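Local coordinates for fumarylacetoacetate hydrolase (PDB 5TI1), which probably hydrolyses fumarylacetoacetate to fumarate and acetoacetate, the last step of phenylalanine and tyrosine breakdown, at a magnesium-dependent active site, at residues L274-F277 with N278-F282; A127-R130 with G131-L134. All coordinates share one frame; numbering follows the deposited sequence.

Interaction 1: residues L274-F277 with N278-F282. With NA (sodium ion), chain L.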
# COMPACT_ATOMS: atom_id res chain seq x y z
N LEU B 274 10.83 -7.22 10.23
CA LEU B 274 9.93 -6.27 9.60
C LEU B 274 8.64 -6.90 9.09
O LEU B 274 7.84 -6.20 8.46
CB LEU B 274 10.64 -5.56 8.44
CG LEU B 274 11.91 -4.78 8.81
CD1 LEU B 274 12.62 -4.28 7.56
CD2 LEU B 274 11.63 -3.63 9.78
N GLY B 275 8.41 -8.18 9.34
CA GLY B 275 7.14 -8.80 9.06
C GLY B 275 7.10 -9.59 7.76
O GLY B 275 8.08 -9.68 7.01
N PRO B 276 5.95 -10.19 7.48
CA PRO B 276 5.81 -10.95 6.23
C PRO B 276 5.87 -10.02 5.03
O PRO B 276 5.34 -8.91 5.06
CB PRO B 276 4.43 -11.60 6.38
CG PRO B 276 3.67 -10.64 7.22
CD PRO B 276 4.67 -10.10 8.21
N PHE B 277 6.52 -10.48 3.98
CA PHE B 277 6.73 -9.60 2.83
C PHE B 277 6.53 -10.37 1.53
O PHE B 277 5.40 -10.45 1.03
CB PHE B 277 8.11 -8.95 2.91
CG PHE B 277 8.35 -7.91 1.86
CD1 PHE B 277 7.43 -6.91 1.63
CD2 PHE B 277 9.51 -7.93 1.11
CE1 PHE B 277 7.65 -5.94 0.67
CE2 PHE B 277 9.74 -6.97 0.14
CZ PHE B 277 8.80 -5.97 -0.08
N ASN B 278 7.60 -10.96 0.98
CA ASN B 278 7.44 -11.73 -0.26
C ASN B 278 6.48 -12.89 -0.09
O ASN B 278 5.81 -13.29 -1.05
CB ASN B 278 8.80 -12.23 -0.75
CG ASN B 278 9.59 -11.15 -1.46
OD1 ASN B 278 9.06 -10.10 -1.85
ND2 ASN B 278 10.87 -11.41 -1.66
N ALA B 279 6.37 -13.44 1.12
CA ALA B 279 5.50 -14.58 1.35
C ALA B 279 4.03 -14.23 1.22
O ALA B 279 3.21 -15.15 1.15
CB ALA B 279 5.74 -15.13 2.75
N LYS B 280 3.68 -12.94 1.20
CA LYS B 280 2.29 -12.50 1.15
C LYS B 280 1.92 -11.77 -0.12
O LYS B 280 0.76 -11.84 -0.53
CB LYS B 280 1.98 -11.56 2.32
CG LYS B 280 2.19 -12.19 3.68
CD LYS B 280 1.12 -13.19 3.97
CE LYS B 280 0.79 -13.24 5.44
NZ LYS B 280 -0.33 -14.19 5.67
N THR B 281 2.85 -11.05 -0.72
CA THR B 281 2.53 -10.06 -1.73
C THR B 281 2.45 -10.64 -3.13
O THR B 281 2.18 -9.88 -4.06
CB THR B 281 3.56 -8.94 -1.71
OG1 THR B 281 4.83 -9.49 -2.09
CG2 THR B 281 3.65 -8.30 -0.32
N PHE B 282 2.70 -11.94 -3.32
CA PHE B 282 2.64 -12.49 -4.67
C PHE B 282 1.21 -12.61 -5.18
O PHE B 282 1.00 -12.68 -6.40
CB PHE B 282 3.34 -13.86 -4.72
CG PHE B 282 2.69 -14.92 -3.87
CD1 PHE B 282 3.06 -15.11 -2.55
CD2 PHE B 282 1.72 -15.75 -4.41
CE1 PHE B 282 2.46 -16.09 -1.78
CE2 PHE B 282 1.11 -16.73 -3.65
CZ PHE B 282 1.48 -16.90 -2.33
NA NA L . -1.33 -12.95 -0.12

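Interaction 2: residues A127-R130 with G131-L134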
# COMPACT_ATOMS: atom_id res chain seq x y z
N ALA B 127 -40.44 -4.71 -21.00
CA ALA B 127 -39.66 -5.81 -21.57
C ALA B 127 -38.39 -5.30 -22.25
O ALA B 127 -37.33 -5.94 -22.14
CB ALA B 127 -40.51 -6.60 -22.57
N GLU B 128 -38.46 -4.17 -22.95
CA GLU B 128 -37.29 -3.69 -23.68
C GLU B 128 -36.17 -3.29 -22.74
O GLU B 128 -35.03 -3.76 -22.87
CB GLU B 128 -37.69 -2.52 -24.59
CG GLU B 128 -36.62 -2.12 -25.62
CD GLU B 128 -35.50 -1.27 -25.03
OE1 GLU B 128 -35.74 -0.57 -24.03
OE2 GLU B 128 -34.38 -1.29 -25.58
N LEU B 129 -36.47 -2.42 -21.77
CA LEU B 129 -35.44 -2.00 -20.82
C LEU B 129 -34.94 -3.18 -20.00
O LEU B 129 -33.74 -3.30 -19.73
CB LEU B 129 -36.00 -0.91 -19.90
CG LEU B 129 -35.02 -0.41 -18.84
CD1 LEU B 129 -33.81 0.25 -19.49
CD2 LEU B 129 -35.73 0.53 -17.87
N ARG B 130 -35.85 -4.08 -19.62
CA ARG B 130 -35.47 -5.25 -18.85
C ARG B 130 -34.55 -6.17 -19.65
O ARG B 130 -33.59 -6.73 -19.10
CB ARG B 130 -36.74 -5.99 -18.40
CG ARG B 130 -36.54 -7.17 -17.49
CD ARG B 130 -37.89 -7.68 -17.04
NE ARG B 130 -37.85 -9.08 -16.62
CZ ARG B 130 -38.91 -9.77 -16.25
NH1 ARG B 130 -40.11 -9.20 -16.25
NH2 ARG B 130 -38.78 -11.04 -15.88
N GLY B 131 -34.82 -6.32 -20.95
CA GLY B 131 -33.93 -7.08 -21.81
C GLY B 131 -32.55 -6.47 -21.96
O GLY B 131 -31.60 -7.18 -22.30
N ARG B 132 -32.42 -5.17 -21.73
CA ARG B 132 -31.13 -4.49 -21.76
C ARG B 132 -30.49 -4.37 -20.39
O ARG B 132 -29.29 -4.62 -20.25
CB ARG B 132 -31.27 -3.09 -22.37
CG ARG B 132 -31.26 -3.06 -23.88
CD ARG B 132 -31.08 -1.65 -24.41
NE ARG B 132 -32.27 -0.82 -24.19
CZ ARG B 132 -32.32 0.20 -23.33
NH1 ARG B 132 -31.25 0.51 -22.61
NH2 ARG B 132 -33.43 0.90 -23.19
N ALA B 133 -31.27 -4.00 -19.38
CA ALA B 133 -30.72 -3.63 -18.08
C ALA B 133 -30.42 -4.83 -17.19
O ALA B 133 -29.74 -4.66 -16.17
CB ALA B 133 -31.65 -2.66 -17.36
N LEU B 134 -30.92 -6.01 -17.52
CA LEU B 134 -30.66 -7.22 -16.75
C LEU B 134 -29.86 -8.20 -17.61
O LEU B 134 -30.31 -8.60 -18.68
CB LEU B 134 -31.95 -7.86 -16.26
CG LEU B 134 -32.25 -7.48 -14.81
CD1 LEU B 134 -32.76 -6.06 -14.74
CD2 LEU B 134 -33.24 -8.44 -14.19

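Interaction 1: residues L274-F277 with N278-F282
F277 O takes two hydrogen bonds from the turn that follows it. K280 N comes in at 3.0 Å from F277 O, standing above the carbonyl plane, with an N-H...O angle of 162°. T281 N lies 3.2 Å from F277 O and nearly in line with the C=O bond, although its own N-H is bent to 141°. T281 OG1 sits 3.3 Å from the same oxygen, at best a weak third donor, and T281 CG2 comes as close as 3.1 Å to F277 O. The amides that open the turn have another acceptor: the carboxylate of E270, at the end of helix 264-270, receives F277 N and A279 N on OE2 and N278 N on OE1. E270 takes the three N-H groups entering the turn and F277 O the two that follow, along the short, weakly bonded helix 278-281 in the C-terminal hydrolase region of this FAH-family enzyme. At the other end K280 O binds the sodium ion at 2.4 Å, a site completed by D260, W261, A283 and T284. P276 CB rests on K280 CG at 3.6 Å; from there the bent lysine chain carries NZ away to S262 OG and, in a long and weak ion pair, toward E226, a magnesium ligand. The N278 side chain crosses that of F277 at a slant, yet its amide plane is within 20° of the ring plane, with N278 OD1 3.7 Å from F277 CD2. N278 ND2 donates to the carbonyl of H359 in the second subunit, whose H360 ring meets that of F277.

Interaction 2: residues A127-R130 with G131-L134
R132 reaches back one helical turn to E128 and holds its carboxylate side-on, one nitrogen to each oxygen. The bond from R132 NE to E128 OE2 is short, 2.6 Å, and almost straight at 178°; the oxygen lies in the guanidinium plane and is met on its syn side. R132 NH2 reaches E128 OE1 at 2.9 Å, again on the syn side, but more bent (147°). The planes of the two groups differ by 35°, so the pair is twisted rather than flat. A bend in each chain brings the charges together: E128 folds at chi2 and R132 at chi3. This is an i to i+4 salt bridge on an exposed helix face. Beside it, L129 CD1 lies 3.8 Å from R132 NH2, the leucine crossing the arginine at about a right angle. R130 runs out extended on a different side of the helix, where its NH1 is hydrogen-bonded to the carbonyl of R124. Under the side chains runs the helical backbone ladder: G131 N bonds to A127 O, A133 N to L129 O at 2.6 Å and L134 N to R130 O at 3.2 Å, while R132 N shares two weak bonds, to E128 O and L129 O. L134 leaves helical geometry and begins strand 134-136, an outer strand, within this chain, of the antiparallel N-terminal sheet beside strand 64-67. L129 packs on A74 and L123, A133 sits on A70 and L71 of helix 68-73, and L134 touches V27.

How the interactions relate
From the N terminus the chain reaches interaction 2 first, in the N-terminal region, and interaction 1 much later, in the C-terminal hydrolase region. The two come in series, neither nesting nor crossing, and each joins residues only a turn apart, so no long loop is closed. Residues 127-134 carry the chain out of helix 127-133 into an outer strand, within this chain, of the five-stranded antiparallel sheet. Residues 274-282 lead from the loop after helix 264-270 into the short helix before strand 284-292, beside the metal sites and the second subunit. They lie on opposite sides of the chain's centre, their own centres about 46 Å apart, and do not touch.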